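Local coordinates for putative citrate lyase, alfa subunit (Streptococcus mutans, PDB 2HJ0), which is probably the alpha subunit of a citrate lyase, an alpha/beta protein of the CitF family, here present as two copies, at residues 301-307 / 320-326; 308-314 / 329-335. All coordinates share one frame. Numbering follows the deposited sequence.

Interaction 1: 301-307 / 320-326; sequences KANFALG and GLVDKIL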
ATOM      1  N   LYS A 301      22.031 -21.531   4.800  1.00 28.95           N
ATOM      2  CA  LYS A 301      21.731 -20.133   4.573  1.00 27.90           C
ATOM      3  C   LYS A 301      20.289 -19.838   4.984  1.00 26.22           C
ATOM      4  O   LYS A 301      19.373 -20.592   4.661  1.00 25.42           O
ATOM      5  CB  LYS A 301      21.935 -19.800   3.099  1.00 28.88           C
ATOM      6  CG  LYS A 301      22.299 -18.365   2.830  1.00 30.06           C
ATOM      7  CD  LYS A 301      22.183 -18.013   1.348  1.00 33.19           C
ATOM      8  CE  LYS A 301      20.730 -18.060   0.873  1.00 34.17           C
ATOM      9  NZ  LYS A 301      20.527 -17.410  -0.460  1.00 34.99           N
ATOM     10  N   ALA A 302      20.100 -18.741   5.706  1.00 25.29           N
ATOM     11  CA  ALA A 302      18.776 -18.340   6.167  1.00 24.38           C
ATOM     12  C   ALA A 302      18.043 -17.592   5.053  1.00 23.26           C
ATOM     13  O   ALA A 302      18.666 -16.860   4.288  1.00 22.76           O
ATOM     14  CB  ALA A 302      18.911 -17.453   7.394  1.00 22.99           C
ATOM     15  N   ASN A 303      16.726 -17.773   4.966  1.00 22.76           N
ATOM     16  CA  ASN A 303      15.924 -17.091   3.949  1.00 22.84           C
ATOM     17  C   ASN A 303      15.715 -15.601   4.250  1.00 21.35           C
ATOM     18  O   ASN A 303      15.758 -14.775   3.341  1.00 22.34           O
ATOM     19  CB  ASN A 303      14.559 -17.769   3.785  1.00 24.97           C
ATOM     20  CG  ASN A 303      13.751 -17.790   5.076  1.00 26.49           C
ATOM     21  OD1 ASN A 303      12.590 -18.201   5.085  1.00 26.24           O
ATOM     22  ND2 ASN A 303      14.364 -17.349   6.174  1.00 27.52           N
ATOM     23  N   PHE A 304      15.468 -15.252   5.507  1.00 18.36           N
ATOM     24  CA  PHE A 304      15.294 -13.847   5.859  1.00 16.87           C
ATOM     25  C   PHE A 304      15.412 -13.560   7.348  1.00 15.28           C
ATOM     26  O   PHE A 304      15.276 -14.451   8.182  1.00 13.57           O
ATOM     27  CB  PHE A 304      13.943 -13.302   5.353  1.00 15.56           C
ATOM     28  CG  PHE A 304      12.751 -13.817   6.120  1.00 14.66           C
ATOM     29  CD1 PHE A 304      12.132 -15.005   5.754  1.00 13.75           C
ATOM     30  CD2 PHE A 304      12.276 -13.140   7.235  1.00 12.48           C
ATOM     31  CE1 PHE A 304      11.065 -15.506   6.485  1.00 11.44           C
ATOM     32  CE2 PHE A 304      11.208 -13.643   7.971  1.00 10.18           C
ATOM     33  CZ  PHE A 304      10.605 -14.822   7.592  1.00 10.18           C
ATOM     34  N   ALA A 305      15.681 -12.296   7.651  1.00 14.61           N
ATOM     35  CA  ALA A 305      15.790 -11.806   9.011  1.00 14.95           C
ATOM     36  C   ALA A 305      14.692 -10.730   9.156  1.00 15.11           C
ATOM     37  O   ALA A 305      14.323 -10.059   8.180  1.00 13.25           O
ATOM     38  CB  ALA A 305      17.157 -11.211   9.232  1.00 15.31           C
ATOM     39  N   LEU A 306      14.178 -10.560  10.372  1.00 15.23           N
ATOM     40  CA  LEU A 306      13.107  -9.601  10.609  1.00 15.83           C
ATOM     41  C   LEU A 306      13.357  -8.628  11.745  1.00 15.88           C
ATOM     42  O   LEU A 306      14.441  -8.564  12.315  1.00 15.91           O
ATOM     43  CB  LEU A 306      11.819 -10.369  10.899  1.00 15.54           C
ATOM     44  CG  LEU A 306      10.520  -9.598  11.092  1.00 16.16           C
ATOM     45  CD1 LEU A 306      10.202  -8.827   9.822  1.00 16.36           C
ATOM     46  CD2 LEU A 306       9.392 -10.570  11.435  1.00 18.38           C
ATOM     47  N   GLY A 307      12.323  -7.851  12.046  1.00 17.33           N
ATOM     48  CA  GLY A 307      12.358  -6.913  13.155  1.00 16.73           C
ATOM     49  C   GLY A 307      12.981  -5.553  12.966  1.00 15.07           C
ATOM     50  O   GLY A 307      12.792  -4.876  11.951  1.00 12.85           O
ATOM     51  N   GLY A 320      25.992 -12.779   2.144  1.00 21.37           N
ATOM     52  CA  GLY A 320      25.195 -13.809   1.506  1.00 20.77           C
ATOM     53  C   GLY A 320      24.706 -14.897   2.452  1.00 21.58           C
ATOM     54  O   GLY A 320      24.352 -15.984   2.003  1.00 22.23           O
ATOM     55  N   LEU A 321      24.675 -14.621   3.755  1.00 20.71           N
ATOM     56  CA  LEU A 321      24.214 -15.617   4.711  1.00 20.32           C
ATOM     57  C   LEU A 321      22.707 -15.587   4.941  1.00 19.86           C
ATOM     58  O   LEU A 321      22.116 -16.555   5.427  1.00 20.31           O
ATOM     59  CB  LEU A 321      24.931 -15.455   6.040  1.00 22.00           C
ATOM     60  CG  LEU A 321      26.132 -16.382   6.228  1.00 22.96           C
ATOM     61  CD1 LEU A 321      27.241 -16.011   5.255  1.00 23.23           C
ATOM     62  CD2 LEU A 321      26.614 -16.247   7.671  1.00 24.37           C
ATOM     63  N   VAL A 322      22.089 -14.466   4.611  1.00 18.35           N
ATOM     64  CA  VAL A 322      20.652 -14.330   4.740  1.00 16.92           C
ATOM     65  C   VAL A 322      20.179 -13.725   3.420  1.00 16.15           C
ATOM     66  O   VAL A 322      20.641 -12.664   2.995  1.00 15.34           O
ATOM     67  CB  VAL A 322      20.260 -13.435   5.969  1.00 17.42           C
ATOM     68  CG1 VAL A 322      20.859 -12.046   5.843  1.00 18.25           C
ATOM     69  CG2 VAL A 322      18.754 -13.351   6.089  1.00 16.10           C
ATOM     70  N   ASP A 323      19.268 -14.431   2.764  1.00 15.74           N
ATOM     71  CA  ASP A 323      18.759 -14.008   1.474  1.00 16.64           C
ATOM     72  C   ASP A 323      18.024 -12.674   1.434  1.00 15.73           C
ATOM     73  O   ASP A 323      18.360 -11.809   0.633  1.00 17.01           O
ATOM     74  CB  ASP A 323      17.861 -15.089   0.884  1.00 18.92           C
ATOM     75  CG  ASP A 323      17.601 -14.857  -0.575  1.00 22.95           C
ATOM     76  OD1 ASP A 323      18.582 -14.913  -1.352  1.00 27.74           O
ATOM     77  OD2 ASP A 323      16.438 -14.599  -0.956  1.00 24.95           O
ATOM     78  N   LYS A 324      17.012 -12.512   2.276  1.00 13.64           N
ATOM     79  CA  LYS A 324      16.258 -11.273   2.299  1.00 12.00           C
ATOM     80  C   LYS A 324      16.170 -10.763   3.715  1.00 12.02           C
ATOM     81  O   LYS A 324      16.543 -11.450   4.656  1.00 13.21           O
ATOM     82  CB  LYS A 324      14.845 -11.502   1.800  1.00 11.38           C
ATOM     83  CG  LYS A 324      14.737 -12.014   0.401  1.00 11.24           C
ATOM     84  CD  LYS A 324      14.746 -10.882  -0.592  1.00  8.49           C
ATOM     85  CE  LYS A 324      14.441 -11.392  -1.979  1.00  8.38           C
ATOM     86  NZ  LYS A 324      13.174 -12.157  -2.039  1.00 10.92           N
ATOM     87  N   ILE A 325      15.658  -9.554   3.870  1.00 12.08           N
ATOM     88  CA  ILE A 325      15.492  -8.975   5.193  1.00 12.90           C
ATOM     89  C   ILE A 325      14.283  -8.026   5.193  1.00 12.92           C
ATOM     90  O   ILE A 325      14.216  -7.070   4.404  1.00 12.29           O
ATOM     91  CB  ILE A 325      16.791  -8.263   5.652  1.00 11.92           C
ATOM     92  CG1 ILE A 325      16.496  -7.266   6.753  1.00 13.54           C
ATOM     93  CG2 ILE A 325      17.427  -7.530   4.511  1.00 13.09           C
ATOM     94  CD1 ILE A 325      17.735  -6.500   7.119  1.00 16.77           C
ATOM     95  N   LEU A 326      13.313  -8.330   6.057  1.00 11.88           N
ATOM     96  CA  LEU A 326      12.087  -7.531   6.186  1.00 11.32           C
ATOM     97  C   LEU A 326      12.299  -6.565   7.345  1.00 10.00           C
ATOM     98  O   LEU A 326      12.634  -6.978   8.452  1.00  9.18           O
ATOM     99  CB  LEU A 326      10.879  -8.437   6.440  1.00 11.06           C
ATOM    100  CG  LEU A 326      10.744  -9.586   5.436  1.00 11.77           C
ATOM    101  CD1 LEU A 326       9.510 -10.398   5.762  1.00 12.61           C
ATOM    102  CD2 LEU A 326      10.672  -9.040   4.032  1.00 11.18           C
TER

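Interaction 2: 308-314 / 329-335; sequences GITNAMV and QDFDHPS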
ATOM      1  N   GLY A 308      13.656  -5.145  14.034  1.00 14.65           N
ATOM      2  CA  GLY A 308      14.372  -3.900  14.061  1.00 13.12           C
ATOM      3  C   GLY A 308      15.736  -4.371  13.625  1.00 12.34           C
ATOM      4  O   GLY A 308      16.387  -5.165  14.311  1.00 11.11           O
ATOM      5  N   ILE A 309      16.139  -3.901  12.457  1.00 11.19           N
ATOM      6  CA  ILE A 309      17.397  -4.273  11.863  1.00 11.24           C
ATOM      7  C   ILE A 309      18.545  -3.500  12.473  1.00 11.10           C
ATOM      8  O   ILE A 309      18.360  -2.379  12.922  1.00 10.57           O
ATOM      9  CB  ILE A 309      17.326  -4.018  10.365  1.00 10.80           C
ATOM     10  CG1 ILE A 309      16.084  -4.717   9.806  1.00 11.33           C
ATOM     11  CG2 ILE A 309      18.603  -4.480   9.687  1.00 11.28           C
ATOM     12  CD1 ILE A 309      15.976  -6.202  10.156  1.00 10.65           C
ATOM     13  N   THR A 310      19.718  -4.130  12.531  1.00 12.55           N
ATOM     14  CA  THR A 310      20.935  -3.493  13.052  1.00 12.23           C
ATOM     15  C   THR A 310      21.996  -3.785  12.004  1.00 11.39           C
ATOM     16  O   THR A 310      21.774  -4.613  11.118  1.00  8.53           O
ATOM     17  CB  THR A 310      21.419  -4.101  14.364  1.00 12.47           C
ATOM     18  OG1 THR A 310      22.143  -5.297  14.084  1.00 15.70           O
ATOM     19  CG2 THR A 310      20.257  -4.434  15.261  1.00 14.73           C
ATOM     20  N   ASN A 311      23.143  -3.119  12.102  1.00 11.85           N
ATOM     21  CA  ASN A 311      24.213  -3.338  11.136  1.00 12.24           C
ATOM     22  C   ASN A 311      24.631  -4.797  11.044  1.00 12.24           C
ATOM     23  O   ASN A 311      25.043  -5.239   9.979  1.00 10.65           O
ATOM     24  CB  ASN A 311      25.429  -2.475  11.465  1.00 12.84           C
ATOM     25  CG  ASN A 311      26.541  -2.617  10.438  1.00 15.71           C
ATOM     26  OD1 ASN A 311      27.574  -3.227  10.715  1.00 17.11           O
ATOM     27  ND2 ASN A 311      26.328  -2.064   9.237  1.00 15.92           N
ATOM     28  N   ALA A 312      24.520  -5.544  12.145  1.00 13.58           N
ATOM     29  CA  ALA A 312      24.894  -6.956  12.135  1.00 14.78           C
ATOM     30  C   ALA A 312      24.050  -7.691  11.120  1.00 17.28           C
ATOM     31  O   ALA A 312      24.505  -8.623  10.452  1.00 17.11           O
ATOM     32  CB  ALA A 312      24.694  -7.562  13.486  1.00 14.54           C
HETATM   33  N   MSE A 313      22.809  -7.245  10.996  1.00 19.81           N
HETATM   34  CA  MSE A 313      21.877  -7.846  10.060  1.00 21.71           C
HETATM   35  C   MSE A 313      22.253  -7.515   8.620  1.00 19.05           C
HETATM   36  O   MSE A 313      22.177  -8.369   7.742  1.00 17.11           O
HETATM   37  CB  MSE A 313      20.465  -7.361  10.366  1.00 28.89           C
HETATM   38  CG  MSE A 313      19.468  -8.481  10.322  1.00 39.15           C
HETATM   39 SE   MSE A 313      20.104  -9.979  11.398  1.00 54.68          SE
HETATM   40  CE  MSE A 313      18.579 -10.055  12.626  1.00 49.87           C
ATOM     41  N   VAL A 314      22.663  -6.271   8.390  1.00 17.01           N
ATOM     42  CA  VAL A 314      23.061  -5.843   7.067  1.00 16.79           C
ATOM     43  C   VAL A 314      24.307  -6.630   6.709  1.00 16.64           C
ATOM     44  O   VAL A 314      24.479  -7.094   5.578  1.00 18.19           O
ATOM     45  CB  VAL A 314      23.403  -4.346   7.040  1.00 16.66           C
ATOM     46  CG1 VAL A 314      23.691  -3.892   5.608  1.00 15.33           C
ATOM     47  CG2 VAL A 314      22.270  -3.547   7.640  1.00 14.81           C
ATOM     48  N   GLN A 329      11.513  -1.453  11.367  1.00  6.86           N
ATOM     49  CA  GLN A 329      12.161  -0.362  12.066  1.00  8.56           C
ATOM     50  C   GLN A 329      13.676  -0.549  12.114  1.00  9.80           C
ATOM     51  O   GLN A 329      14.172  -1.646  12.364  1.00 11.01           O
ATOM     52  CB  GLN A 329      11.608  -0.243  13.479  1.00  7.03           C
ATOM     53  CG  GLN A 329      12.525   0.504  14.382  1.00  6.60           C
ATOM     54  CD  GLN A 329      11.927   0.733  15.734  1.00  7.87           C
ATOM     55  OE1 GLN A 329      11.285  -0.160  16.307  1.00  8.95           O
ATOM     56  NE2 GLN A 329      12.135   1.933  16.269  1.00  7.15           N
ATOM     57  N   ASP A 330      14.409   0.530  11.870  1.00 10.12           N
ATOM     58  CA  ASP A 330      15.860   0.472  11.897  1.00 10.20           C
ATOM     59  C   ASP A 330      16.372   0.960  13.229  1.00 11.16           C
ATOM     60  O   ASP A 330      15.791   1.863  13.821  1.00 11.62           O
ATOM     61  CB  ASP A 330      16.437   1.333  10.789  1.00 10.65           C
ATOM     62  CG  ASP A 330      16.144   0.782   9.438  1.00 11.34           C
ATOM     63  OD1 ASP A 330      15.529   1.503   8.623  1.00 13.71           O
ATOM     64  OD2 ASP A 330      16.530  -0.382   9.192  1.00 12.44           O
ATOM     65  N   PHE A 331      17.469   0.373  13.691  1.00 13.21           N
ATOM     66  CA  PHE A 331      18.050   0.752  14.968  1.00 15.12           C
ATOM     67  C   PHE A 331      19.431   1.432  14.890  1.00 17.24           C
ATOM     68  O   PHE A 331      20.118   1.572  15.904  1.00 18.08           O
ATOM     69  CB  PHE A 331      18.100  -0.471  15.884  1.00 15.21           C
ATOM     70  CG  PHE A 331      16.803  -0.745  16.604  1.00 16.57           C
ATOM     71  CD1 PHE A 331      16.643  -0.392  17.938  1.00 17.18           C
ATOM     72  CD2 PHE A 331      15.736  -1.346  15.945  1.00 17.13           C
ATOM     73  CE1 PHE A 331      15.437  -0.637  18.600  1.00 17.74           C
ATOM     74  CE2 PHE A 331      14.534  -1.593  16.603  1.00 17.04           C
ATOM     75  CZ  PHE A 331      14.384  -1.238  17.929  1.00 17.13           C
ATOM     76  N   ASP A 332      19.835   1.839  13.689  1.00 17.78           N
ATOM     77  CA  ASP A 332      21.099   2.548  13.491  1.00 21.23           C
ATOM     78  C   ASP A 332      21.200   3.049  12.053  1.00 22.66           C
ATOM     79  O   ASP A 332      20.610   2.471  11.142  1.00 24.98           O
ATOM     80  CB  ASP A 332      22.307   1.670  13.850  1.00 22.22           C
ATOM     81  CG  ASP A 332      22.381   0.410  13.034  1.00 24.37           C
ATOM     82  OD1 ASP A 332      23.222  -0.449  13.362  1.00 24.18           O
ATOM     83  OD2 ASP A 332      21.605   0.270  12.065  1.00 27.95           O
ATOM     84  N   HIS A 333      21.940   4.130  11.851  1.00 22.16           N
ATOM     85  CA  HIS A 333      22.063   4.712  10.525  1.00 22.12           C
ATOM     86  C   HIS A 333      22.390   3.726   9.401  1.00 21.18           C
ATOM     87  O   HIS A 333      21.727   3.711   8.363  1.00 22.67           O
ATOM     88  CB  HIS A 333      23.101   5.832  10.545  1.00 24.96           C
ATOM     89  CG  HIS A 333      23.293   6.492   9.221  1.00 27.04           C
ATOM     90  ND1 HIS A 333      22.277   7.161   8.571  1.00 27.97           N
ATOM     91  CD2 HIS A 333      24.365   6.537   8.397  1.00 28.35           C
ATOM     92  CE1 HIS A 333      22.716   7.585   7.400  1.00 29.63           C
ATOM     93  NE2 HIS A 333      23.978   7.219   7.269  1.00 30.47           N
ATOM     94  N   PRO A 334      23.416   2.888   9.585  1.00 19.66           N
ATOM     95  CA  PRO A 334      23.770   1.926   8.536  1.00 17.79           C
ATOM     96  C   PRO A 334      22.610   1.030   8.095  1.00 16.60           C
ATOM     97  O   PRO A 334      22.487   0.719   6.906  1.00 17.19           O
ATOM     98  CB  PRO A 334      24.936   1.147   9.156  1.00 16.81           C
ATOM     99  CG  PRO A 334      24.678   1.249  10.616  1.00 18.43           C
ATOM    100  CD  PRO A 334      24.237   2.678  10.789  1.00 19.10           C
ATOM    101  N   SER A 335      21.757   0.618   9.032  1.00 14.16           N
ATOM    102  CA  SER A 335      20.611  -0.218   8.661  1.00 11.37           C
ATOM    103  C   SER A 335      19.624   0.587   7.840  1.00 10.10           C
ATOM    104  O   SER A 335      19.028   0.079   6.894  1.00 10.08           O
ATOM    105  CB  SER A 335      19.897  -0.763   9.890  1.00 10.79           C
ATOM    106  OG  SER A 335      20.655  -1.801  10.479  1.00 11.00           O
TER

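Interaction 1: 301-307 / 320-326
Strands 302-305 and 322-327 are parallel neighbours in one sheet, joined through helix 311-318 as a beta-alpha-beta unit. Both main-chain polar groups of Ala302 are satisfied by 320-326: its N donates to Leu321 O (3.0 Å) and its O accepts from Asp323 N (2.9 Å). Where both chains turn a corner, Lys324 N donates to Asn303 O (2.8 Å); beyond it Lys324 O receives Ala305 N (3.2 Å), and Ala305 O receives Leu326 N (2.9 Å). The backbones of Asn303 and Leu306 also bond to Phe274 and Phe276, toward strand 275-277; on the far side of 322-327, Ile325 bonds to Tyr347. Lys301 NZ reaches Asp323 OD1 at 3.3 Å, a salt bridge with a weak hydrogen bond; Lys345 is a distant second cation. Lys324 NZ bonds weakly to Pro214 and Thr216 of the second subunit. Val322 CG2 packs on Ala305 CB (4.1 Å), Leu306 CD1 on Leu326 CB (3.5 Å). Main-chain bonds thus carry the pairing; the charged residues stay partly exposed.

Interaction 2: 308-314 / 329-335
Gln329 opens the second segment by accepting Ile309 N at its O (3.0 Å), in a two-strand parallel pairing of 308-309 with 329-330; its side chain bonds to Tyr192, and its nearest side-chain atom is about 3 Å from a bound citric acid, probably from the crystallisation liquor. Asp330, paired with Ile309, sends OD1 to Ser189 N. Phe331 N donates to Ile309 O (3.0 Å), while its ring turns an edge to Gly308, CE2 lying 3.4 Å from Gly308 CA; a side chain on Gly308 would collide with the ring. Asp332 does double duty: OD2 accepts Ser335 N (3.1 Å) as N-cap of its own helix, and OD1 accepts Asn311 N (3.0 Å) in the first turn of the other. Pro334 lies against Asn311. Ser335 points its CA-to-CB bond toward 308-314, near Val314; its less surely placed OG donates to Asp332 OD2 (2.8 Å). Thr310 OG1 weakly caps helix 311-318 through Ala312 N. Such successive, N-capped beta-alpha units are consistent with a Rossmann-like alpha/beta fold.

How the interactions relate
Both interactions join the same two successive chain passages, and their segments alternate in sequence: strand 302-305 runs on into 308-309 and helix 311-318, strand 322-327 into 329-330 and helix 333-341. Interaction 1 is partly buried, with Lys301 and Asp323 partly exposed and the second subunit against Asn303, Phe304, Lys324 and Leu326; interaction 2 is buried, and no other chain of the assembly touches it. Main-chain bonds dominate 301-307 / 320-326, whereas 308-314 / 329-335 has two such bonds and then relies on Asp332 at the helix starts. They meet through apolar contacts: Ile325 CD1 lies 3.4 Å from Ile309 CG2, and Ala305 CB 3.7 Å from Met313 CG.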